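Local coordinates for phosphatidylinositol-specific phospholipase C (Listeria monocytogenes, PDB 2PLC), which belongs to the bacterial phosphatidylinositol-specific phospholipases C, enzymes whose X domain has a TIM-barrel type of fold, at residues 84-89 against 101-106; 192-197 against 217-222; 34-37 against 42-45. All blocks are in the same frame, centred on the assembly; numbering follows the deposited sequence.

Contact 1 (84-89 against 101-106); sequences GVLETI and IIMRLK
Leu86 is the first residue of helix 84-89 to meet strand 101-106. Its CD2 methyl comes within 4.5 Å of Met103 CE, a loose approach between two methyl groups. Met103 can reach so far because its chain leaves the strand fully extended (chi1 176°, chi2 -179°) and turns only at the sulfur, which brings CE round to the leucine. Two residues on, Thr88 does not touch the strand; its OG1 donates to Gly84 O at 2.9 Å, while Thr88 N bonds to the same oxygen from the other face of the carbonyl plane. Ile89 makes the tighter contact, setting its CG2 methyl 3.6 Å from Ile101 CD1. That methyl lies anti to the backbone N of Ile89, and the two branched chains slant across each other. Ile89 also rests on Ile61 and Ile152 of the strands flanking 101-107, and on Leu50 of helix 50-55. All four touching residues are buried and apolar. Helix 82-95 thus lies over the sheet between strand 60-65 and its parallel neighbour 101-107, the helix-on-strand layer of a beta-alpha-beta crossover in a TIM-barrel type of fold.

Contact 2 (192-197 against 217-222); sequences KTKFKE and ISATSL
Lys194 carries the contact between helix 192-197 and loop 217-222 almost alone, touching Ile217, Ser218 and Ala219 with the far end of its chain. CG stands anti to the backbone N, which directs the chain off the helix toward the loop. A single bend at chi2 (65°) then turns it, and the last two torsions are again extended, so that CE and NZ arrive among backbone oxygens. CE lies 3.3 Å from Ser218 O and 3.6 Å from Ile217 O; being next to the ammonium group, this methylene probably carries some positive charge and is a favourable neighbour for carbonyls. CE also comes to 4.4 Å from Ala219 CB, a loose touch.

The bond from NZ to Ser218 O, at 3.2 Å, is weak. A water accepts from NZ at 2.9 Å and sits close to the same Ser218 O, giving the pair a second, indirect link. The firmer grip on the ammonium comes from Asp185 O, with His216 O as a further acceptor, so this buried polar end is met largely by main-chain oxygens. Pro189 and Leu233 pack against the lysine.

In the loop Ile217 and Ser218 point their CB atoms away from the helix: the isoleucine packs on Asn234 and Val237 of helix 226-246, and the serine on His25 and Asp258. Of the two carbonyls only Ser218 O takes a bond from NZ; Ile217 O merely lies against CE.

Asp185 and His216 follow or end the neighbouring parallel strands 180-183 and 212-216, which helix 191-207 connects. A lysine from the start of that helix thus binds together the segments leaving both strands, at the carboxyl-terminal strand ends that bear the functional loops in TIM-barrel folds.

Contact 3 (34-37 against 42-45); sequences ITWT and LAQT
The indole of Trp36 and the side-chain amide of Gln44 stand almost perpendicular, their planes 84° apart, and the two side chains pass at a slant. The glutamine meets the six-membered ring mainly through its aliphatic part: CB and CG both lie 3.7 Å from Trp36 CZ2. The amide itself only skirts the ring, with Gln44 NE2 4.2 Å from Trp36 CH2. At the five-membered ring the neighbour is Ala43, whose CB methyl sits 4.0 Å from Trp36 CD1. Both neighbours approach the ring plane obliquely.

Trp36 reaches across because its CG is anti to the backbone N (chi1 -175°), carrying the ring away from helix 34-37 toward the next short helix. Gln44 also begins anti to its nitrogen and stays extended (chi2 -171°), so its methylenes run past the benzene part of the indole before the amide begins. The backbone leaves helical geometry at Gln44, which places Ala43 at the end of helix 40-43 and Gln44 beyond it, beside different parts of one indole.

Strand 76-78 adds Ile76 and Leu78 to the surroundings of the ring. Ser29 joins the polar atoms: its OG is bonded to Ala43 O and weakly to Trp36 NE1. The Gln44 amide has weak bonds as well, to Gln46 O and Lys40 NZ. Within the first helix, Thr37 OG1 donates to Ile34 O at 2.6 Å.

No hydrogen bond joins the two segments directly. The chemistry is that of hydrocarbon against aromatic ring: the contact rests on van der Waals contact of Ala43 CB and the Gln44 methylenes with the indole, while the polar groups of Trp36 and Gln44 turn to other partners, which satisfy them only weakly.

Overall arrangement
From the N terminus, contact 3 comes first and closes a tight turn, with four residues between its segments, that folds helix 40-43 and the residues after it back on helix 34-38. Contact 1 follows, with eleven residues between its segments, and joins helix 82-95 to strand 101-107. Contact 2 comes last, bringing the start of helix 191-207 to the loop after strand 212-216 across nineteen residues. The three are in series, so none nests in or crosses another. Contacts 1 and 2 lie on opposite sides of the chain's centre. Contacts 2 and 3 come to about 5 Å between nearest atoms; between them, His25 and Asp258 lie against Ser218, and Thr45, in the second segment of contact 3, touches Asp258 and bonds weakly to His25 O.

Contact 1 (84-89 against 101-106)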
loop_
_atom_site.group_PDB
_atom_site.type_symbol
_atom_site.label_atom_id
_atom_site.label_comp_id
_atom_site.label_asym_id
_atom_site.label_seq_id
_atom_site.Cartn_x
_atom_site.Cartn_y
_atom_site.Cartn_z
ATOM N N GLY A 84 11.704 -5.514 11.791
ATOM C CA GLY A 84 11.107 -4.444 12.573
ATOM C C GLY A 84 9.737 -4.101 12.027
ATOM O O GLY A 84 8.772 -3.936 12.781
ATOM N N VAL A 85 9.654 -4.006 10.702
ATOM C CA VAL A 85 8.401 -3.696 10.017
ATOM C C VAL A 85 7.360 -4.784 10.302
ATOM O O VAL A 85 6.232 -4.481 10.693
ATOM C CB VAL A 85 8.624 -3.568 8.486
ATOM C CG1 VAL A 85 7.301 -3.402 7.765
ATOM C CG2 VAL A 85 9.519 -2.381 8.194
ATOM N N LEU A 86 7.749 -6.048 10.130
ATOM C CA LEU A 86 6.847 -7.169 10.374
ATOM C C LEU A 86 6.347 -7.216 11.807
ATOM O O LEU A 86 5.173 -7.507 12.040
ATOM C CB LEU A 86 7.511 -8.498 10.006
ATOM C CG LEU A 86 7.778 -8.678 8.511
ATOM C CD1 LEU A 86 8.386 -10.044 8.239
ATOM C CD2 LEU A 86 6.482 -8.504 7.733
ATOM N N GLU A 87 7.215 -6.899 12.767
ATOM C CA GLU A 87 6.799 -6.919 14.167
ATOM C C GLU A 87 5.797 -5.810 14.450
ATOM O O GLU A 87 4.858 -5.990 15.227
ATOM C CB GLU A 87 7.989 -6.800 15.114
ATOM C CG GLU A 87 7.550 -6.595 16.553
ATOM C CD GLU A 87 8.615 -6.926 17.549
ATOM O OE1 GLU A 87 9.485 -6.068 17.799
ATOM O OE2 GLU A 87 8.569 -8.048 18.094
ATOM N N THR A 88 5.998 -4.666 13.812
ATOM C CA THR A 88 5.100 -3.538 13.982
ATOM C C THR A 88 3.731 -3.869 13.398
ATOM O O THR A 88 2.717 -3.701 14.068
ATOM C CB THR A 88 5.659 -2.271 13.305
ATOM O OG1 THR A 88 6.923 -1.927 13.891
ATOM C CG2 THR A 88 4.692 -1.102 13.476
ATOM N N ILE A 89 3.710 -4.351 12.154
ATOM C CA ILE A 89 2.459 -4.704 11.474
ATOM C C ILE A 89 1.701 -5.750 12.283
ATOM O O ILE A 89 0.500 -5.632 12.528
ATOM C CB ILE A 89 2.712 -5.324 10.087
ATOM C CG1 ILE A 89 3.637 -4.446 9.250
ATOM C CG2 ILE A 89 1.392 -5.541 9.377
ATOM C CD1 ILE A 89 3.173 -3.032 9.126
ATOM N N ILE A 101 -4.239 -5.583 6.163
ATOM C CA ILE A 101 -3.234 -4.723 5.567
ATOM C C ILE A 101 -2.733 -5.293 4.258
ATOM O O ILE A 101 -2.486 -6.492 4.137
ATOM C CB ILE A 101 -2.063 -4.484 6.554
ATOM C CG1 ILE A 101 -2.584 -3.715 7.768
ATOM C CG2 ILE A 101 -0.921 -3.727 5.883
ATOM C CD1 ILE A 101 -1.581 -3.516 8.851
ATOM N N ILE A 102 -2.684 -4.430 3.252
ATOM C CA ILE A 102 -2.199 -4.811 1.937
ATOM C C ILE A 102 -0.777 -4.278 1.910
ATOM O O ILE A 102 -0.550 -3.098 2.159
ATOM C CB ILE A 102 -3.041 -4.172 0.830
ATOM C CG1 ILE A 102 -4.514 -4.538 1.036
ATOM C CG2 ILE A 102 -2.545 -4.640 -0.538
ATOM C CD1 ILE A 102 -5.460 -3.784 0.149
ATOM N N MET A 103 0.176 -5.154 1.614
ATOM C CA MET A 103 1.570 -4.769 1.617
ATOM C C MET A 103 2.356 -5.109 0.370
ATOM O O MET A 103 2.479 -6.269 -0.016
ATOM C CB MET A 103 2.255 -5.392 2.836
ATOM C CG MET A 103 3.749 -5.142 2.913
ATOM S SD MET A 103 4.473 -5.939 4.345
ATOM C CE MET A 103 5.474 -7.170 3.565
ATOM N N ARG A 104 2.907 -4.072 -0.249
ATOM C CA ARG A 104 3.733 -4.233 -1.427
ATOM C C ARG A 104 5.153 -4.401 -0.906
ATOM O O ARG A 104 5.642 -3.564 -0.147
ATOM C CB ARG A 104 3.653 -2.981 -2.294
ATOM C CG ARG A 104 4.601 -2.981 -3.466
ATOM C CD ARG A 104 4.670 -1.611 -4.104
ATOM N NE ARG A 104 5.552 -1.593 -5.267
ATOM C CZ ARG A 104 5.695 -0.546 -6.076
ATOM N NH1 ARG A 104 5.021 0.568 -5.844
ATOM N NH2 ARG A 104 6.475 -0.629 -7.145
ATOM N N LEU A 105 5.776 -5.524 -1.239
ATOM C CA LEU A 105 7.141 -5.786 -0.814
ATOM C C LEU A 105 7.981 -5.818 -2.074
ATOM O O LEU A 105 7.865 -6.730 -2.887
ATOM C CB LEU A 105 7.235 -7.113 -0.058
ATOM C CG LEU A 105 8.640 -7.565 0.353
ATOM C CD1 LEU A 105 9.313 -6.498 1.200
ATOM C CD2 LEU A 105 8.551 -8.874 1.115
ATOM N N LYS A 106 8.822 -4.803 -2.231
ATOM C CA LYS A 106 9.660 -4.677 -3.410
ATOM C C LYS A 106 11.144 -4.943 -3.177
ATOM O O LYS A 106 11.712 -4.551 -2.157
ATOM C CB LYS A 106 9.482 -3.280 -3.996
ATOM C CG LYS A 106 10.152 -3.080 -5.328
ATOM C CD LYS A 106 10.041 -1.639 -5.788
ATOM C CE LYS A 106 10.527 -1.497 -7.222
ATOM N NZ LYS A 106 11.890 -2.078 -7.394
#

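Contact 2 (192-197 against 217-222)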
loop_
_atom_site.group_PDB
_atom_site.type_symbol
_atom_site.label_atom_id
_atom_site.label_comp_id
_atom_site.label_asym_id
_atom_site.label_seq_id
_atom_site.Cartn_x
_atom_site.Cartn_y
_atom_site.Cartn_z
ATOM N N LYS A 192 -1.781 19.028 -13.651
ATOM C CA LYS A 192 -3.037 18.878 -14.397
ATOM C C LYS A 192 -3.177 17.472 -14.985
ATOM O O LYS A 192 -4.199 16.815 -14.803
ATOM C CB LYS A 192 -3.133 19.931 -15.516
ATOM C CG LYS A 192 -4.167 21.056 -15.276
ATOM C CD LYS A 192 -5.603 20.672 -15.727
ATOM C CE LYS A 192 -6.665 21.759 -15.390
ATOM N NZ LYS A 192 -8.096 21.344 -15.611
ATOM N N THR A 193 -2.129 16.997 -15.648
ATOM C CA THR A 193 -2.149 15.666 -16.246
ATOM C C THR A 193 -2.251 14.574 -15.185
ATOM O O THR A 193 -3.054 13.653 -15.315
ATOM C CB THR A 193 -0.894 15.425 -17.111
ATOM O OG1 THR A 193 -0.879 16.368 -18.191
ATOM C CG2 THR A 193 -0.884 14.011 -17.677
ATOM N N LYS A 194 -1.441 14.687 -14.137
ATOM C CA LYS A 194 -1.441 13.706 -13.056
ATOM C C LYS A 194 -2.819 13.615 -12.399
ATOM O O LYS A 194 -3.285 12.523 -12.056
ATOM C CB LYS A 194 -0.380 14.067 -12.014
ATOM C CG LYS A 194 -0.259 13.088 -10.853
ATOM C CD LYS A 194 0.237 11.708 -11.290
ATOM C CE LYS A 194 0.413 10.791 -10.073
ATOM N NZ LYS A 194 0.930 9.433 -10.413
ATOM N N PHE A 195 -3.481 14.760 -12.244
ATOM C CA PHE A 195 -4.800 14.777 -11.630
ATOM C C PHE A 195 -5.803 14.040 -12.526
ATOM O O PHE A 195 -6.634 13.271 -12.034
ATOM C CB PHE A 195 -5.261 16.213 -11.366
ATOM C CG PHE A 195 -6.533 16.297 -10.580
ATOM C CD1 PHE A 195 -6.641 15.672 -9.344
ATOM C CD2 PHE A 195 -7.639 16.969 -11.087
ATOM C CE1 PHE A 195 -7.834 15.713 -8.622
ATOM C CE2 PHE A 195 -8.839 17.013 -10.369
ATOM C CZ PHE A 195 -8.933 16.382 -9.133
ATOM N N LYS A 196 -5.707 14.261 -13.837
ATOM C CA LYS A 196 -6.593 13.606 -14.792
ATOM C C LYS A 196 -6.468 12.090 -14.685
ATOM O O LYS A 196 -7.476 11.385 -14.593
ATOM C CB LYS A 196 -6.291 14.081 -16.220
ATOM C CG LYS A 196 -7.151 15.270 -16.666
ATOM C CD LYS A 196 -6.610 15.973 -17.916
ATOM C CE LYS A 196 -6.433 15.025 -19.106
ATOM N NZ LYS A 196 -7.720 14.497 -19.659
ATOM N N GLU A 197 -5.227 11.602 -14.634
ATOM C CA GLU A 197 -4.955 10.171 -14.524
ATOM C C GLU A 197 -5.484 9.593 -13.221
ATOM O O GLU A 197 -5.925 8.443 -13.174
ATOM C CB GLU A 197 -3.456 9.908 -14.637
ATOM C CG GLU A 197 -2.880 10.320 -15.974
ATOM C CD GLU A 197 -1.377 10.203 -16.015
ATOM O OE1 GLU A 197 -0.721 10.586 -15.023
ATOM O OE2 GLU A 197 -0.846 9.736 -17.043
ATOM N N ILE A 217 -1.121 8.760 -6.157
ATOM C CA ILE A 217 -1.282 10.207 -6.149
ATOM C C ILE A 217 0.143 10.808 -6.200
ATOM O O ILE A 217 0.352 11.921 -6.686
ATOM C CB ILE A 217 -1.966 10.685 -4.838
ATOM C CG1 ILE A 217 -3.230 9.870 -4.552
ATOM C CG2 ILE A 217 -2.264 12.170 -4.900
ATOM C CD1 ILE A 217 -4.325 10.055 -5.539
ATOM N N SER A 218 1.120 10.032 -5.728
ATOM C CA SER A 218 2.526 10.431 -5.673
ATOM C C SER A 218 3.256 10.615 -7.010
ATOM O O SER A 218 2.914 9.991 -8.015
ATOM C CB SER A 218 3.297 9.428 -4.814
ATOM O OG SER A 218 3.036 8.098 -5.237
ATOM N N ALA A 219 4.295 11.446 -6.988
ATOM C CA ALA A 219 5.110 11.727 -8.167
ATOM C C ALA A 219 6.399 12.459 -7.772
ATOM O O ALA A 219 6.511 12.970 -6.658
ATOM C CB ALA A 219 4.323 12.558 -9.157
ATOM N N THR A 220 7.373 12.480 -8.681
ATOM C CA THR A 220 8.648 13.164 -8.452
ATOM C C THR A 220 9.014 13.882 -9.728
ATOM O O THR A 220 8.546 13.521 -10.806
ATOM C CB THR A 220 9.831 12.214 -8.195
ATOM O OG1 THR A 220 9.362 10.939 -7.747
ATOM C CG2 THR A 220 10.746 12.810 -7.149
ATOM N N SER A 221 9.915 14.849 -9.600
ATOM C CA SER A 221 10.389 15.641 -10.722
ATOM C C SER A 221 11.718 16.253 -10.307
ATOM O O SER A 221 12.025 16.338 -9.109
ATOM C CB SER A 221 9.380 16.744 -11.043
ATOM O OG SER A 221 9.878 17.623 -12.029
ATOM N N LEU A 222 12.525 16.632 -11.295
ATOM C CA LEU A 222 13.815 17.259 -11.024
ATOM C C LEU A 222 13.569 18.632 -10.415
ATOM O O LEU A 222 14.296 19.064 -9.521
ATOM C CB LEU A 222 14.620 17.427 -12.316
ATOM C CG LEU A 222 14.977 16.173 -13.116
ATOM C CD1 LEU A 222 15.731 16.577 -14.366
ATOM C CD2 LEU A 222 15.810 15.221 -12.281
HETATM O O HOH W 1 2.987 7.539 -9.668
#

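Contact 3 (34-37 against 42-45)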
loop_
_atom_site.group_PDB
_atom_site.type_symbol
_atom_site.label_atom_id
_atom_site.label_comp_id
_atom_site.label_asym_id
_atom_site.label_seq_id
_atom_site.Cartn_x
_atom_site.Cartn_y
_atom_site.Cartn_z
ATOM N N ILE A 34 22.547 9.313 7.222
ATOM C CA ILE A 34 23.076 10.628 6.898
ATOM C C ILE A 34 22.762 11.043 5.451
ATOM O O ILE A 34 22.512 12.220 5.185
ATOM C CB ILE A 34 24.604 10.697 7.179
ATOM C CG1 ILE A 34 25.106 12.137 7.077
ATOM C CG2 ILE A 34 25.361 9.772 6.240
ATOM C CD1 ILE A 34 24.459 13.103 8.078
ATOM N N THR A 35 22.733 10.080 4.531
ATOM C CA THR A 35 22.430 10.383 3.128
ATOM C C THR A 35 20.969 10.822 2.970
ATOM O O THR A 35 20.641 11.628 2.096
ATOM C CB THR A 35 22.714 9.177 2.202
ATOM O OG1 THR A 35 24.077 8.773 2.355
ATOM C CG2 THR A 35 22.489 9.555 0.742
ATOM N N TRP A 36 20.101 10.296 3.827
ATOM C CA TRP A 36 18.689 10.649 3.797
ATOM C C TRP A 36 18.497 12.114 4.199
ATOM O O TRP A 36 17.696 12.832 3.598
ATOM C CB TRP A 36 17.897 9.729 4.729
ATOM C CG TRP A 36 16.420 9.948 4.671
ATOM C CD1 TRP A 36 15.543 9.420 3.762
ATOM C CD2 TRP A 36 15.645 10.777 5.540
ATOM N NE1 TRP A 36 14.270 9.879 4.010
ATOM C CE2 TRP A 36 14.306 10.715 5.095
ATOM C CE3 TRP A 36 15.951 11.571 6.654
ATOM C CZ2 TRP A 36 13.279 11.417 5.722
ATOM C CZ3 TRP A 36 14.926 12.267 7.278
ATOM C CH2 TRP A 36 13.608 12.186 6.809
ATOM N N THR A 37 19.243 12.563 5.206
ATOM C CA THR A 37 19.138 13.949 5.665
ATOM C C THR A 37 19.695 14.924 4.621
ATOM O O THR A 37 19.151 16.008 4.428
ATOM C CB THR A 37 19.874 14.167 7.011
ATOM O OG1 THR A 37 21.262 13.857 6.852
ATOM C CG2 THR A 37 19.281 13.282 8.098
ATOM N N LEU A 42 14.172 15.442 -1.566
ATOM C CA LEU A 42 13.930 14.568 -2.710
ATOM C C LEU A 42 13.551 13.142 -2.292
ATOM O O LEU A 42 12.762 12.466 -2.969
ATOM C CB LEU A 42 15.190 14.495 -3.578
ATOM C CG LEU A 42 15.858 15.800 -4.012
ATOM C CD1 LEU A 42 17.211 15.485 -4.637
ATOM C CD2 LEU A 42 14.963 16.552 -4.986
ATOM N N ALA A 43 14.143 12.692 -1.188
ATOM C CA ALA A 43 13.935 11.349 -0.670
ATOM C C ALA A 43 12.728 11.153 0.245
ATOM O O ALA A 43 12.094 10.105 0.207
ATOM C CB ALA A 43 15.203 10.875 0.036
ATOM N N GLN A 44 12.413 12.145 1.067
ATOM C CA GLN A 44 11.296 12.019 2.002
ATOM C C GLN A 44 9.902 11.963 1.365
ATOM O O GLN A 44 9.595 12.727 0.453
ATOM C CB GLN A 44 11.353 13.149 3.027
ATOM C CG GLN A 44 10.357 13.006 4.158
ATOM C CD GLN A 44 10.298 14.237 5.031
ATOM O OE1 GLN A 44 10.580 15.343 4.576
ATOM N NE2 GLN A 44 9.921 14.055 6.288
ATOM N N THR A 45 9.060 11.059 1.863
ATOM C CA THR A 45 7.691 10.921 1.360
ATOM C C THR A 45 6.642 10.897 2.473
ATOM O O THR A 45 5.445 11.009 2.201
ATOM C CB THR A 45 7.515 9.644 0.548
ATOM O OG1 THR A 45 7.861 8.524 1.366
ATOM C CG2 THR A 45 8.400 9.672 -0.691
#